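Local coordinates for protein Trypsin/chymotrypsin inhibitor (Alocasia macrorrhizos, PDB 5YCZ) that inhibits trypsin and alpha-chymotrypsin as a homodimeric Kunitz-type inhibitor with a beta-trefoil fold, at residues 51-63 / 71-83. Sequence-based numbering, arbitrary orientation.
Sequences YSGRPLAFFPENA and GSTLYIMFPEPTR
Leu56 and Phe78 pack side by side where antiparallel strands 55-60 and 74-77 of this Kunitz-type beta-trefoil pair, Phe78 lying just past the end of strand 74-77. The fit is tight: Leu56 CD2 makes a CH-pi contact, 3.4 Å from the Phe78 ring centroid and almost on its normal. With CG beside the backbone N (chi1 -63°), Leu56 also lays CD2 against Ile76 CG2 at 3.8 Å. Branched aliphatic and flat aromatic groups fill this buried face, which Phe58 extends along Ile76. Two reciprocal bond pairs, Ala57 with Met77 and Phe59 with Tyr75, join the backbones. On the other face Phe59 stays partly exposed even in the dimer, where it packs on Pro81 of the second subunit; the flexible thioether of Met77 suits an oblique Met-aromatic contact, SD 5.2 Å from the Phe59 ring centroid. The Leu56-Ala57 bond is the predicted reactive bond. At the buried polar end, Glu61 OE1 pairs with Arg115 and faces the Tyr75 hydroxyl, itself bonded by Ser106 N. The opposite end is looser and more solvent-exposed. There the long, extended Arg54 reaches Glu80 in a salt bridge, NH1 to OE1 2.8 Å, with OE1 27° out of the guanidinium plane.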
ATOM      1  N   TYR A  51       1.182   8.954  18.962  1.00 41.40           N
ATOM      2  CA  TYR A  51       0.796   7.677  19.552  1.00 45.23           C
ATOM      3  C   TYR A  51       0.386   6.660  18.486  1.00 40.81           C
ATOM      4  O   TYR A  51       0.698   5.467  18.614  1.00 41.36           O
ATOM      5  CB  TYR A  51      -0.310   7.924  20.590  1.00 41.19           C
ATOM      6  CG  TYR A  51      -1.402   6.874  20.787  1.00 39.57           C
ATOM      7  CD1 TYR A  51      -1.243   5.820  21.682  1.00 40.31           C
ATOM      8  CD2 TYR A  51      -2.617   6.980  20.123  1.00 37.76           C
ATOM      9  CE1 TYR A  51      -2.262   4.892  21.887  1.00 36.77           C
ATOM     10  CE2 TYR A  51      -3.629   6.063  20.321  1.00 37.31           C
ATOM     11  CZ  TYR A  51      -3.454   5.029  21.201  1.00 38.60           C
ATOM     12  OH  TYR A  51      -4.489   4.129  21.377  1.00 45.75           O
ATOM     13  N   SER A  52      -0.252   7.102  17.408  1.00 36.67           N
ATOM     14  CA  SER A  52      -0.768   6.140  16.445  1.00 38.87           C
ATOM     15  C   SER A  52       0.211   5.825  15.317  1.00 38.03           C
ATOM     16  O   SER A  52       0.114   4.741  14.730  1.00 38.65           O
ATOM     17  CB  SER A  52      -2.113   6.633  15.873  1.00 44.32           C
ATOM     18  OG  SER A  52      -1.984   7.342  14.645  1.00 45.75           O
ATOM     19  N   GLY A  53       1.161   6.714  15.017  1.00 37.53           N
ATOM     20  CA  GLY A  53       2.048   6.468  13.887  1.00 32.44           C
ATOM     21  C   GLY A  53       1.278   6.548  12.581  1.00 37.91           C
ATOM     22  O   GLY A  53       0.409   7.407  12.398  1.00 42.28           O
ATOM     23  N   ARG A  54       1.583   5.639  11.665  1.00 32.69           N
ATOM     24  CA  ARG A  54       0.871   5.521  10.403  1.00 33.61           C
ATOM     25  C   ARG A  54       0.138   4.191  10.322  1.00 33.37           C
ATOM     26  O   ARG A  54       0.502   3.225  11.005  1.00 30.43           O
ATOM     27  CB  ARG A  54       1.834   5.649   9.217  1.00 34.11           C
ATOM     28  CG  ARG A  54       2.154   7.079   8.903  1.00 38.15           C
ATOM     29  CD  ARG A  54       3.121   7.135   7.760  1.00 43.09           C
ATOM     30  NE  ARG A  54       3.955   8.318   7.860  1.00 39.42           N
ATOM     31  CZ  ARG A  54       3.768   9.422   7.146  1.00 46.79           C
ATOM     32  NH1 ARG A  54       2.773   9.483   6.259  1.00 45.39           N
ATOM     33  NH2 ARG A  54       4.585  10.463   7.313  1.00 43.13           N
ATOM     34  N   PRO A  55      -0.895   4.103   9.490  1.00 32.91           N
ATOM     35  CA  PRO A  55      -1.702   2.874   9.447  1.00 28.21           C
ATOM     36  C   PRO A  55      -0.975   1.727   8.757  1.00 27.58           C
ATOM     37  O   PRO A  55      -0.301   1.910   7.739  1.00 27.45           O
ATOM     38  CB  PRO A  55      -2.945   3.288   8.650  1.00 29.58           C
ATOM     39  CG  PRO A  55      -2.941   4.781   8.650  1.00 35.02           C
ATOM     40  CD  PRO A  55      -1.507   5.202   8.730  1.00 32.16           C
ATOM     41  N   LEU A  56      -1.145   0.534   9.312  1.00 20.47           N
ATOM     42  CA  LEU A  56      -0.681  -0.700   8.712  1.00 22.64           C
ATOM     43  C   LEU A  56      -1.868  -1.540   8.275  1.00 26.24           C
ATOM     44  O   LEU A  56      -2.993  -1.367   8.753  1.00 32.25           O
ATOM     45  CB  LEU A  56       0.178  -1.499   9.694  1.00 22.76           C
ATOM     46  CG  LEU A  56       1.459  -0.799  10.124  1.00 22.97           C
ATOM     47  CD1 LEU A  56       1.839  -1.223  11.510  1.00 20.57           C
ATOM     48  CD2 LEU A  56       2.573  -1.121   9.148  1.00 20.87           C
ATOM     49  N   ALA A  57      -1.607  -2.459   7.358  1.00 23.97           N
ATOM     50  CA  ALA A  57      -2.584  -3.474   7.008  1.00 23.69           C
ATOM     51  C   ALA A  57      -1.851  -4.790   6.829  1.00 24.37           C
ATOM     52  O   ALA A  57      -0.671  -4.804   6.462  1.00 23.93           O
ATOM     53  CB  ALA A  57      -3.364  -3.105   5.748  1.00 26.33           C
ATOM     54  N   PHE A  58      -2.557  -5.892   7.111  1.00 26.51           N
ATOM     55  CA  PHE A  58      -1.978  -7.227   7.182  1.00 25.64           C
ATOM     56  C   PHE A  58      -2.637  -8.168   6.189  1.00 30.58           C
ATOM     57  O   PHE A  58      -3.831  -8.069   5.905  1.00 34.47           O
ATOM     58  CB  PHE A  58      -2.121  -7.809   8.566  1.00 22.01           C
ATOM     59  CG  PHE A  58      -1.671  -6.886   9.632  1.00 26.72           C
ATOM     60  CD1 PHE A  58      -0.348  -6.878  10.037  1.00 24.15           C
ATOM     61  CD2 PHE A  58      -2.562  -5.993  10.210  1.00 26.14           C
ATOM     62  CE1 PHE A  58       0.079  -6.011  11.020  1.00 25.93           C
ATOM     63  CE2 PHE A  58      -2.155  -5.124  11.191  1.00 25.59           C
ATOM     64  CZ  PHE A  58      -0.829  -5.123  11.602  1.00 28.85           C
ATOM     65  N   PHE A  59      -1.837  -9.110   5.687  1.00 28.87           N
ATOM     66  CA  PHE A  59      -2.236  -9.980   4.588  1.00 30.21           C
ATOM     67  C   PHE A  59      -1.767 -11.392   4.907  1.00 32.66           C
ATOM     68  O   PHE A  59      -0.604 -11.739   4.648  1.00 30.33           O
ATOM     69  CB  PHE A  59      -1.657  -9.487   3.264  1.00 31.38           C
ATOM     70  CG  PHE A  59      -2.139  -8.124   2.890  1.00 29.83           C
ATOM     71  CD1 PHE A  59      -1.504  -6.993   3.379  1.00 27.19           C
ATOM     72  CD2 PHE A  59      -3.260  -7.972   2.082  1.00 29.08           C
ATOM     73  CE1 PHE A  59      -1.976  -5.716   3.050  1.00 30.22           C
ATOM     74  CE2 PHE A  59      -3.744  -6.712   1.746  1.00 26.99           C
ATOM     75  CZ  PHE A  59      -3.099  -5.579   2.223  1.00 32.61           C
ATOM     76  N   PRO A  60      -2.633 -12.224   5.485  1.00 34.66           N
ATOM     77  CA  PRO A  60      -2.230 -13.593   5.800  1.00 31.34           C
ATOM     78  C   PRO A  60      -1.805 -14.308   4.533  1.00 32.51           C
ATOM     79  O   PRO A  60      -2.428 -14.157   3.483  1.00 36.79           O
ATOM     80  CB  PRO A  60      -3.500 -14.209   6.389  1.00 33.96           C
ATOM     81  CG  PRO A  60      -4.358 -13.058   6.742  1.00 35.50           C
ATOM     82  CD  PRO A  60      -4.058 -12.002   5.757  1.00 32.04           C
ATOM     83  N   GLU A  61      -0.714 -15.066   4.629  1.00 29.21           N
ATOM     84  CA  GLU A  61      -0.256 -15.805   3.460  1.00 31.03           C
ATOM     85  C   GLU A  61      -1.274 -16.844   3.017  1.00 39.60           C
ATOM     86  O   GLU A  61      -1.262 -17.240   1.845  1.00 38.48           O
ATOM     87  CB  GLU A  61       1.079 -16.483   3.741  1.00 32.21           C
ATOM     88  CG  GLU A  61       2.282 -15.598   3.515  1.00 32.70           C
ATOM     89  CD  GLU A  61       3.544 -16.399   3.210  1.00 33.87           C
ATOM     90  OE1 GLU A  61       4.084 -16.248   2.093  1.00 29.72           O
ATOM     91  OE2 GLU A  61       3.995 -17.173   4.090  1.00 33.41           O
ATOM     92  N   ASN A  62      -2.154 -17.286   3.922  1.00 40.64           N
ATOM     93  CA  ASN A  62      -3.219 -18.233   3.600  1.00 40.56           C
ATOM     94  C   ASN A  62      -4.427 -17.465   3.087  1.00 40.19           C
ATOM     95  O   ASN A  62      -4.992 -16.643   3.812  1.00 44.60           O
ATOM     96  CB  ASN A  62      -3.603 -19.065   4.823  1.00 44.94           C
ATOM     97  CG  ASN A  62      -4.396 -20.319   4.456  1.00 51.39           C
ATOM     98  OD1 ASN A  62      -5.326 -20.266   3.645  1.00 53.45           O
ATOM     99  ND2 ASN A  62      -4.019 -21.456   5.040  1.00 48.80           N
ATOM    100  N   ALA A  63      -4.854 -17.780   1.862  1.00 45.39           N
ATOM    101  CA  ALA A  63      -5.791 -16.914   1.149  1.00 52.70           C
ATOM    102  C   ALA A  63      -7.218 -16.984   1.699  1.00 56.31           C
ATOM    103  O   ALA A  63      -7.988 -16.029   1.525  1.00 61.98           O
ATOM    104  CB  ALA A  63      -5.772 -17.258  -0.338  1.00 52.73           C
ATOM    105  N   GLY A  71       0.430 -16.772  15.167  1.00 35.18           N
ATOM    106  CA  GLY A  71       1.415 -17.728  14.730  1.00 32.97           C
ATOM    107  C   GLY A  71       1.457 -18.014  13.242  1.00 35.75           C
ATOM    108  O   GLY A  71       2.420 -18.623  12.785  1.00 36.28           O
ATOM    109  N   SER A  72       0.457 -17.611  12.465  1.00 29.22           N
ATOM    110  CA  SER A  72       0.458 -17.888  11.032  1.00 35.04           C
ATOM    111  C   SER A  72       1.090 -16.746  10.241  1.00 31.71           C
ATOM    112  O   SER A  72       0.877 -15.571  10.551  1.00 30.32           O
ATOM    113  CB  SER A  72      -0.969 -18.124  10.540  1.00 36.85           C
ATOM    114  OG  SER A  72      -1.590 -19.151  11.290  1.00 48.98           O
ATOM    115  N   THR A  73       1.851 -17.090   9.199  1.00 31.83           N
ATOM    116  CA  THR A  73       2.650 -16.067   8.521  1.00 30.62           C
ATOM    117  C   THR A  73       1.761 -15.132   7.709  1.00 31.32           C
ATOM    118  O   THR A  73       0.701 -15.518   7.204  1.00 27.13           O
ATOM    119  CB  THR A  73       3.734 -16.673   7.605  1.00 29.51           C
ATOM    120  OG1 THR A  73       3.181 -17.658   6.722  1.00 31.57           O
ATOM    121  CG2 THR A  73       4.859 -17.295   8.406  1.00 27.54           C
ATOM    122  N   LEU A  74       2.206 -13.878   7.608  1.00 28.84           N
ATOM    123  CA  LEU A  74       1.502 -12.852   6.859  1.00 25.43           C
ATOM    124  C   LEU A  74       2.497 -11.843   6.318  1.00 26.15           C
ATOM    125  O   LEU A  74       3.676 -11.837   6.680  1.00 27.21           O
ATOM    126  CB  LEU A  74       0.488 -12.137   7.729  1.00 25.68           C
ATOM    127  CG  LEU A  74       1.087 -11.731   9.067  1.00 25.75           C
ATOM    128  CD1 LEU A  74       1.832 -10.417   8.946  1.00 24.62           C
ATOM    129  CD2 LEU A  74      -0.010 -11.594  10.103  1.00 32.14           C
ATOM    130  N   TYR A  75       1.980 -10.933   5.506  1.00 25.32           N
ATOM    131  CA  TYR A  75       2.710  -9.762   5.057  1.00 21.65           C
ATOM    132  C   TYR A  75       2.161  -8.524   5.735  1.00 27.30           C
ATOM    133  O   TYR A  75       0.993  -8.471   6.142  1.00 30.73           O
ATOM    134  CB  TYR A  75       2.592  -9.580   3.553  1.00 26.27           C
ATOM    135  CG  TYR A  75       2.866 -10.832   2.807  1.00 27.03           C
ATOM    136  CD1 TYR A  75       4.101 -11.434   2.892  1.00 26.71           C
ATOM    137  CD2 TYR A  75       1.881 -11.429   2.032  1.00 24.81           C
ATOM    138  CE1 TYR A  75       4.365 -12.602   2.211  1.00 31.57           C
ATOM    139  CE2 TYR A  75       2.130 -12.588   1.346  1.00 27.85           C
ATOM    140  CZ  TYR A  75       3.379 -13.176   1.433  1.00 28.33           C
ATOM    141  OH  TYR A  75       3.660 -14.344   0.758  1.00 28.61           O
ATOM    142  N   ILE A  76       3.015  -7.513   5.828  1.00 22.59           N
ATOM    143  CA  ILE A  76       2.674  -6.257   6.472  1.00 20.31           C
ATOM    144  C   ILE A  76       3.067  -5.132   5.535  1.00 22.43           C
ATOM    145  O   ILE A  76       4.114  -5.192   4.880  1.00 19.69           O
ATOM    146  CB  ILE A  76       3.391  -6.089   7.832  1.00 20.75           C
ATOM    147  CG1 ILE A  76       3.235  -7.339   8.692  1.00 20.88           C
ATOM    148  CG2 ILE A  76       2.868  -4.849   8.576  1.00 20.93           C
ATOM    149  CD1 ILE A  76       4.114  -7.345   9.948  1.00 16.74           C
ATOM    150  N   MET A  77       2.239  -4.083   5.492  1.00 21.98           N
ATOM    151  CA  MET A  77       2.593  -2.906   4.717  1.00 23.00           C
ATOM    152  C   MET A  77       1.950  -1.665   5.303  1.00 24.01           C
ATOM    153  O   MET A  77       1.018  -1.751   6.104  1.00 26.50           O
ATOM    154  CB  MET A  77       2.212  -3.096   3.244  1.00 24.76           C
ATOM    155  CG  MET A  77       0.738  -3.370   2.945  1.00 28.57           C
ATOM    156  SD  MET A  77       0.233  -2.711   1.331  1.00 36.83           S
ATOM    157  CE  MET A  77       1.390  -3.540   0.250  1.00 36.76           C
ATOM    158  N   PHE A  78       2.516  -0.516   4.944  1.00 18.99           N
ATOM    159  CA  PHE A  78       1.854   0.759   5.122  1.00 21.30           C
ATOM    160  C   PHE A  78       1.133   1.059   3.812  1.00 25.75           C
ATOM    161  O   PHE A  78       1.795   1.400   2.810  1.00 23.51           O
ATOM    162  CB  PHE A  78       2.855   1.862   5.439  1.00 20.85           C
ATOM    163  CG  PHE A  78       3.566   1.709   6.754  1.00 21.39           C
ATOM    164  CD1 PHE A  78       3.082   2.329   7.896  1.00 23.17           C
ATOM    165  CD2 PHE A  78       4.760   0.995   6.838  1.00 20.81           C
ATOM    166  CE1 PHE A  78       3.759   2.220   9.113  1.00 22.80           C
ATOM    167  CE2 PHE A  78       5.439   0.879   8.048  1.00 20.58           C
ATOM    168  CZ  PHE A  78       4.934   1.499   9.191  1.00 19.49           C
ATOM    169  N   PRO A  79      -0.174   0.946   3.753  1.00 27.55           N
ATOM    170  CA  PRO A  79      -0.822   1.113   2.434  1.00 30.02           C
ATOM    171  C   PRO A  79      -0.961   2.579   2.053  1.00 30.29           C
ATOM    172  O   PRO A  79      -2.053   3.134   1.945  1.00 30.93           O
ATOM    173  CB  PRO A  79      -2.173   0.431   2.642  1.00 21.78           C
ATOM    174  CG  PRO A  79      -2.460   0.598   4.076  1.00 27.16           C
ATOM    175  CD  PRO A  79      -1.141   0.663   4.826  1.00 25.43           C
ATOM    176  N   GLU A  80       0.163   3.251   1.861  1.00 27.01           N
ATOM    177  CA  GLU A  80       0.119   4.644   1.449  1.00 29.96           C
ATOM    178  C   GLU A  80       1.232   4.880   0.448  1.00 26.18           C
ATOM    179  O   GLU A  80       2.172   4.084   0.353  1.00 29.44           O
ATOM    180  CB  GLU A  80       0.249   5.617   2.632  1.00 26.51           C
ATOM    181  CG  GLU A  80       1.238   5.216   3.681  1.00 28.61           C
ATOM    182  CD  GLU A  80       1.189   6.150   4.879  1.00 45.99           C
ATOM    183  OE1 GLU A  80       1.876   7.200   4.846  1.00 43.62           O
ATOM    184  OE2 GLU A  80       0.447   5.843   5.850  1.00 53.20           O
ATOM    185  N   PRO A  81       1.142   5.940  -0.341  1.00 26.68           N
ATOM    186  CA  PRO A  81       2.260   6.280  -1.202  1.00 25.06           C
ATOM    187  C   PRO A  81       3.365   6.866  -0.354  1.00 26.00           C
ATOM    188  O   PRO A  81       3.195   7.234   0.815  1.00 22.32           O
ATOM    189  CB  PRO A  81       1.691   7.302  -2.192  1.00 20.40           C
ATOM    190  CG  PRO A  81       0.230   7.223  -2.026  1.00 21.68           C
ATOM    191  CD  PRO A  81       0.008   6.843  -0.586  1.00 25.47           C
ATOM    192  N   THR A  82       4.503   6.991  -1.011  1.00 25.79           N
ATOM    193  CA  THR A  82       5.769   7.176  -0.349  1.00 21.82           C
ATOM    194  C   THR A  82       6.645   7.932  -1.320  1.00 23.46           C
ATOM    195  O   THR A  82       6.403   7.915  -2.530  1.00 24.45           O
ATOM    196  CB  THR A  82       6.318   5.800   0.029  1.00 22.92           C
ATOM    197  OG1 THR A  82       5.684   5.349   1.232  1.00 29.80           O
ATOM    198  CG2 THR A  82       7.799   5.774   0.164  1.00 24.22           C
ATOM    199  N   ARG A  83       7.648   8.617  -0.783  1.00 21.26           N
ATOM    200  CA  ARG A  83       8.626   9.307  -1.611  1.00 22.37           C
ATOM    201  C   ARG A  83       9.628   8.373  -2.285  1.00 22.28           C
ATOM    202  O   ARG A  83      10.446   8.844  -3.087  1.00 23.13           O
ATOM    203  CB  ARG A  83       9.383  10.341  -0.765  1.00 25.21           C
ATOM    204  CG  ARG A  83      10.301   9.755   0.299  1.00 20.97           C
ATOM    205  CD  ARG A  83      11.297  10.817   0.727  1.00 28.61           C
ATOM    206  NE  ARG A  83      11.911  10.576   2.026  1.00 28.54           N
ATOM    207  CZ  ARG A  83      13.079   9.976   2.183  1.00 29.25           C
ATOM    208  NH1 ARG A  83      13.733   9.547   1.109  1.00 24.90           N
ATOM    209  NH2 ARG A  83      13.579   9.806   3.409  1.00 30.44           N
TER